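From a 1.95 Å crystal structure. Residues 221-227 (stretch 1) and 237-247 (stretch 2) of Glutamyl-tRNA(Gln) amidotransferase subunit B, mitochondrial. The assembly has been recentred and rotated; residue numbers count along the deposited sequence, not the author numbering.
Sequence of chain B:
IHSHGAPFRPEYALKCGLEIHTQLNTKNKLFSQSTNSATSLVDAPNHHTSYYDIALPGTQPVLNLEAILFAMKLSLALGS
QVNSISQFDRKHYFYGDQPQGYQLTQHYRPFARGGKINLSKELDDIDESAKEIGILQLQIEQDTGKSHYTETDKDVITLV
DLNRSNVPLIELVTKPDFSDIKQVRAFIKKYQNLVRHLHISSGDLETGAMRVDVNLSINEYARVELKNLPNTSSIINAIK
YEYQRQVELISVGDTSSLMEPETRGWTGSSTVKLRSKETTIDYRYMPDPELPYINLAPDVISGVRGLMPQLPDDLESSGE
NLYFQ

Stretch 1 221-227: YARVELK
Stretch 2 237-247: NAIKYEYQRQV

How do the two backbones lie against each other? Residues 224-226 form an extended strand, with phi/psi near -119/136, -114/130 and -97/124, and 237-247 is part of a longer helix with phi near -65° and psi near -40°. Their axes approach to 10.1 Å and run nearly antiparallel, 152° apart. In register, Leu-226 CA lies nearest Ala-238 CA, at 7.5 Å. Within the helix, i to i+4 bonds hold the backbone, such as Glu-242 N to Ala-238 O at 2.9 Å; no hydrogen bond joins the two stretches.

Which side chains meet where the two backbones come closest in register? Leu-226 (chi1 m, chi2 t) points toward the helix, and its CD1 lies 3.8 Å from Ala-238 CB and 4.4 Å from Ile-239 CG1. Ala-238 also points toward the strand, and Leu-226 CD1 comes 3.7 Å from Ala-238 O. Ile-239 (m, t) is sideways.

What meets Val-224, two residues back along the strand? Its chi1 is 21°, between wells. Val-224 CG2 lies 3.7 Å from Glu-242 OE2, while Val-224 CG1 touches Gln-246 NE2 at 3.3 Å, so the contact is apolar against polar, made by packing alone. Gln-246 has chi1 -116° and chi2 t; its OE1, 4.2 Å from Ala-222 O, is buried without a partner.

How is the charge of Glu-242 accommodated? With chi1 t and chi2 p, Glu-242 forms a salt bridge from OE2 to Arg-245 NH1 at 2.5 Å, and its OE1 is hydrogen-bonded elsewhere in the structure. On the strand, Glu-225 (p, t) is out of the helix's reach, and its OE1 forms a salt bridge with Lys-227 NZ at 3.3 Å, a weak hydrogen bond.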

ATOM      1  N   TYR B 221      23.956  22.611 -26.017  1.00100.98           N
ATOM      2  CA  TYR B 221      24.065  21.244 -26.512  1.00 96.06           C
ATOM      3  C   TYR B 221      23.455  20.300 -25.479  1.00 91.58           C
ATOM      4  O   TYR B 221      22.926  20.755 -24.466  1.00 89.76           O
ATOM      5  CB  TYR B 221      25.521  20.886 -26.823  1.00 95.18           C
ATOM      6  CG  TYR B 221      25.987  21.381 -28.179  1.00 95.78           C
ATOM      7  CD1 TYR B 221      26.551  20.512 -29.105  1.00 95.60           C
ATOM      8  CD2 TYR B 221      25.843  22.715 -28.540  1.00 95.76           C
ATOM      9  CE1 TYR B 221      26.973  20.961 -30.345  1.00 97.07           C
ATOM     10  CE2 TYR B 221      26.260  23.172 -29.776  1.00 97.67           C
ATOM     11  CZ  TYR B 221      26.824  22.292 -30.675  1.00 97.76           C
ATOM     12  OH  TYR B 221      27.240  22.745 -31.906  1.00 98.42           O
ATOM     13  N   ALA B 222      23.517  18.997 -25.737  1.00 88.50           N
ATOM     14  CA  ALA B 222      22.853  18.018 -24.876  1.00 84.11           C
ATOM     15  C   ALA B 222      23.353  18.047 -23.431  1.00 80.15           C
ATOM     16  O   ALA B 222      24.549  18.207 -23.177  1.00 79.91           O
ATOM     17  CB  ALA B 222      22.982  16.620 -25.454  1.00 84.69           C
ATOM     18  N   ARG B 223      22.424  17.889 -22.493  1.00 75.38           N
ATOM     19  CA  ARG B 223      22.736  17.948 -21.070  1.00 71.36           C
ATOM     20  C   ARG B 223      23.475  16.700 -20.598  1.00 70.02           C
ATOM     21  O   ARG B 223      23.038  15.579 -20.844  1.00 70.82           O
ATOM     22  CB  ARG B 223      21.456  18.140 -20.252  1.00 68.08           C
ATOM     23  CG  ARG B 223      21.683  18.309 -18.757  1.00 64.57           C
ATOM     24  N   VAL B 224      24.599  16.905 -19.921  1.00 70.24           N
ATOM     25  CA  VAL B 224      25.369  15.804 -19.355  1.00 72.71           C
ATOM     26  C   VAL B 224      25.448  15.933 -17.835  1.00 74.53           C
ATOM     27  O   VAL B 224      25.663  17.026 -17.310  1.00 75.84           O
ATOM     28  CB  VAL B 224      26.789  15.728 -19.973  1.00 88.61           C
ATOM     29  CG1 VAL B 224      27.181  17.066 -20.571  1.00 91.94           C
ATOM     30  CG2 VAL B 224      27.820  15.265 -18.948  1.00 87.09           C
ATOM     31  N   GLU B 225      25.250  14.823 -17.130  1.00 72.71           N
ATOM     32  CA  GLU B 225      25.356  14.830 -15.676  1.00 73.22           C
ATOM     33  C   GLU B 225      26.532  14.000 -15.155  1.00 71.75           C
ATOM     34  O   GLU B 225      26.721  12.850 -15.550  1.00 73.19           O
ATOM     35  CB  GLU B 225      24.037  14.402 -15.022  1.00 74.94           C
ATOM     36  CG  GLU B 225      23.334  13.248 -15.707  1.00 78.18           C
ATOM     37  CD  GLU B 225      21.935  13.020 -15.165  1.00 81.09           C
ATOM     38  OE1 GLU B 225      21.608  11.862 -14.829  1.00 79.92           O
ATOM     39  OE2 GLU B 225      21.163  14.000 -15.080  1.00 82.78           O
ATOM     40  N   LEU B 226      27.320  14.605 -14.271  1.00 68.53           N
ATOM     41  CA  LEU B 226      28.487  13.953 -13.685  1.00 67.35           C
ATOM     42  C   LEU B 226      28.145  13.371 -12.318  1.00 66.79           C
ATOM     43  O   LEU B 226      27.697  14.091 -11.428  1.00 65.59           O
ATOM     44  CB  LEU B 226      29.637  14.952 -13.544  1.00 67.13           C
ATOM     45  CG  LEU B 226      30.066  15.709 -14.801  1.00 69.24           C
ATOM     46  CD1 LEU B 226      31.053  16.813 -14.451  1.00 69.76           C
ATOM     47  CD2 LEU B 226      30.665  14.754 -15.820  1.00 71.29           C
ATOM     48  N   LYS B 227      28.367  12.070 -12.154  1.00 68.96           N
ATOM     49  CA  LYS B 227      28.031  11.386 -10.908  1.00 70.27           C
ATOM     50  C   LYS B 227      29.271  10.885 -10.170  1.00 72.33           C
ATOM     51  O   LYS B 227      30.372  10.869 -10.720  1.00 73.92           O
ATOM     52  CB  LYS B 227      27.083  10.216 -11.182  1.00 69.70           C
ATOM     53  CG  LYS B 227      25.808  10.595 -11.920  1.00 69.52           C
ATOM     54  CD  LYS B 227      24.909  11.475 -11.068  1.00 68.67           C
ATOM     55  CE  LYS B 227      23.586  11.752 -11.766  1.00 68.58           C
ATOM     56  NZ  LYS B 227      22.846  10.498 -12.069  1.00 67.65           N
ATOM     57  N   ASN B 237      37.300  19.591 -10.730  1.00 64.74           N
ATOM     58  CA  ASN B 237      38.110  18.991 -11.788  1.00 67.95           C
ATOM     59  C   ASN B 237      37.276  18.318 -12.874  1.00 64.85           C
ATOM     60  O   ASN B 237      37.577  18.440 -14.062  1.00 63.14           O
ATOM     61  CB  ASN B 237      39.121  18.000 -11.207  1.00 69.57           C
ATOM     62  CG  ASN B 237      40.154  18.672 -10.324  1.00 74.14           C
ATOM     63  OD1 ASN B 237      40.295  19.895 -10.336  1.00 76.44           O
ATOM     64  ND2 ASN B 237      40.887  17.874  -9.556  1.00 73.82           N
ATOM     65  N   ALA B 238      36.232  17.605 -12.464  1.00 61.44           N
ATOM     66  CA  ALA B 238      35.341  16.952 -13.414  1.00 62.39           C
ATOM     67  C   ALA B 238      34.650  17.985 -14.298  1.00 66.31           C
ATOM     68  O   ALA B 238      34.484  17.775 -15.499  1.00 69.71           O
ATOM     69  CB  ALA B 238      34.316  16.100 -12.687  1.00 59.85           C
ATOM     70  N   ILE B 239      34.256  19.102 -13.694  1.00 66.52           N
ATOM     71  CA  ILE B 239      33.609  20.189 -14.422  1.00 65.48           C
ATOM     72  C   ILE B 239      34.559  20.799 -15.449  1.00 68.70           C
ATOM     73  O   ILE B 239      34.187  21.012 -16.603  1.00 69.66           O
ATOM     74  CB  ILE B 239      33.108  21.289 -13.460  1.00 64.36           C
ATOM     75  CG1 ILE B 239      31.902  20.793 -12.659  1.00 60.46           C
ATOM     76  CG2 ILE B 239      32.737  22.550 -14.226  1.00 65.79           C
ATOM     77  CD1 ILE B 239      31.383  21.804 -11.658  1.00 58.21           C
ATOM     78  N   LYS B 240      35.788  21.070 -15.022  1.00 71.30           N
ATOM     79  CA  LYS B 240      36.795  21.653 -15.903  1.00 75.59           C
ATOM     80  C   LYS B 240      37.165  20.705 -17.040  1.00 81.45           C
ATOM     81  O   LYS B 240      37.338  21.134 -18.181  1.00 85.41           O
ATOM     82  CB  LYS B 240      38.039  22.051 -15.107  1.00 74.21           C
ATOM     83  CG  LYS B 240      37.819  23.246 -14.194  1.00 74.41           C
ATOM     84  CD  LYS B 240      38.855  23.309 -13.084  1.00 75.57           C
ATOM     85  CE  LYS B 240      40.259  23.499 -13.632  1.00 79.77           C
ATOM     86  NZ  LYS B 240      41.271  23.537 -12.539  1.00 81.46           N
ATOM     87  N   TYR B 241      37.278  19.419 -16.724  1.00 83.48           N
ATOM     88  CA  TYR B 241      37.582  18.412 -17.736  1.00 86.15           C
ATOM     89  C   TYR B 241      36.453  18.326 -18.754  1.00 84.01           C
ATOM     90  O   TYR B 241      36.690  18.385 -19.960  1.00 86.03           O
ATOM     91  CB  TYR B 241      37.810  17.039 -17.095  1.00 88.18           C
ATOM     92  CG  TYR B 241      38.234  15.967 -18.078  1.00 92.13           C
ATOM     93  CD1 TYR B 241      37.292  15.183 -18.736  1.00 92.57           C
ATOM     94  CD2 TYR B 241      39.577  15.739 -18.352  1.00 95.34           C
ATOM     95  CE1 TYR B 241      37.674  14.206 -19.636  1.00 94.62           C
ATOM     96  CE2 TYR B 241      39.970  14.763 -19.250  1.00 96.80           C
ATOM     97  CZ  TYR B 241      39.014  14.001 -19.890  1.00 96.85           C
ATOM     98  OH  TYR B 241      39.399  13.028 -20.784  1.00 98.76           O
ATOM     99  N   GLU B 242      35.227  18.191 -18.259  1.00 80.60           N
ATOM    100  CA  GLU B 242      34.059  18.025 -19.116  1.00 78.67           C
ATOM    101  C   GLU B 242      33.809  19.255 -19.986  1.00 80.58           C
ATOM    102  O   GLU B 242      33.282  19.145 -21.094  1.00 81.14           O
ATOM    103  CB  GLU B 242      32.822  17.711 -18.271  1.00 77.64           C
ATOM    104  CG  GLU B 242      31.601  17.289 -19.071  1.00 77.67           C
ATOM    105  CD  GLU B 242      31.780  15.946 -19.755  1.00 79.58           C
ATOM    106  OE1 GLU B 242      32.679  15.176 -19.349  1.00 79.73           O
ATOM    107  OE2 GLU B 242      31.021  15.662 -20.705  1.00 80.15           O
ATOM    108  N   TYR B 243      34.190  20.425 -19.480  1.00 81.66           N
ATOM    109  CA  TYR B 243      34.022  21.665 -20.229  1.00 82.37           C
ATOM    110  C   TYR B 243      34.952  21.700 -21.436  1.00 85.05           C
ATOM    111  O   TYR B 243      34.514  21.950 -22.558  1.00 84.38           O
ATOM    112  CB  TYR B 243      34.263  22.881 -19.331  1.00 82.51           C
ATOM    113  CG  TYR B 243      34.113  24.206 -20.045  1.00 85.66           C
ATOM    114  CD1 TYR B 243      32.856  24.697 -20.383  1.00 85.20           C
ATOM    115  CD2 TYR B 243      35.226  24.969 -20.379  1.00 88.84           C
ATOM    116  CE1 TYR B 243      32.713  25.909 -21.037  1.00 87.00           C
ATOM    117  CE2 TYR B 243      35.093  26.182 -21.031  1.00 90.45           C
ATOM    118  CZ  TYR B 243      33.835  26.647 -21.358  1.00 89.83           C
ATOM    119  OH  TYR B 243      33.702  27.853 -22.007  1.00 90.46           O
ATOM    120  N   GLN B 244      36.235  21.440 -21.199  1.00 87.36           N
ATOM    121  CA  GLN B 244      37.231  21.436 -22.266  1.00 89.66           C
ATOM    122  C   GLN B 244      37.007  20.275 -23.230  1.00 91.08           C
ATOM    123  O   GLN B 244      37.152  20.429 -24.443  1.00 93.69           O
ATOM    124  CB  GLN B 244      38.644  21.367 -21.681  1.00 88.75           C
ATOM    125  N   ARG B 245      36.658  19.116 -22.680  1.00 89.67           N
ATOM    126  CA  ARG B 245      36.405  17.920 -23.479  1.00 90.99           C
ATOM    127  C   ARG B 245      35.275  18.143 -24.480  1.00 91.13           C
ATOM    128  O   ARG B 245      35.366  17.724 -25.635  1.00 93.39           O
ATOM    129  CB  ARG B 245      36.075  16.736 -22.568  1.00 89.86           C
ATOM    130  CG  ARG B 245      35.600  15.492 -23.296  1.00 91.37           C
ATOM    131  CD  ARG B 245      34.996  14.500 -22.318  1.00 91.77           C
ATOM    132  NE  ARG B 245      33.923  13.719 -22.925  1.00 92.22           N
ATOM    133  CZ  ARG B 245      32.689  14.175 -23.114  1.00 92.46           C
ATOM    134  NH1 ARG B 245      32.375  15.411 -22.753  1.00 93.24           N
ATOM    135  NH2 ARG B 245      31.771  13.401 -23.672  1.00 92.36           N
ATOM    136  N   GLN B 246      34.217  18.811 -24.033  1.00 87.80           N
ATOM    137  CA  GLN B 246      33.071  19.102 -24.887  1.00 87.20           C
ATOM    138  C   GLN B 246      33.397  20.171 -25.930  1.00 90.27           C
ATOM    139  O   GLN B 246      32.866  20.149 -27.042  1.00 89.99           O
ATOM    140  CB  GLN B 246      31.873  19.538 -24.040  1.00 83.87           C
ATOM    141  CG  GLN B 246      30.690  18.592 -24.111  1.00 84.42           C
ATOM    142  CD  GLN B 246      29.589  18.962 -23.139  1.00 85.67           C
ATOM    143  OE1 GLN B 246      28.558  19.512 -23.527  1.00 86.77           O
ATOM    144  NE2 GLN B 246      29.804  18.660 -21.864  1.00 85.17           N
ATOM    145  N   VAL B 247      34.271  21.102 -25.561  1.00 91.71           N
ATOM    146  CA  VAL B 247      34.679  22.183 -26.455  1.00 94.73           C
ATOM    147  C   VAL B 247      35.371  21.656 -27.714  1.00 96.96           C
ATOM    148  O   VAL B 247      35.125  22.143 -28.820  1.00 97.48           O
ATOM    149  CB  VAL B 247      35.597  23.196 -25.727  1.00 94.56           C
ATOM    150  CG1 VAL B 247      36.414  24.005 -26.722  1.00 96.99           C
ATOM    151  CG2 VAL B 247      34.770  24.123 -24.851  1.00 92.94           C
TER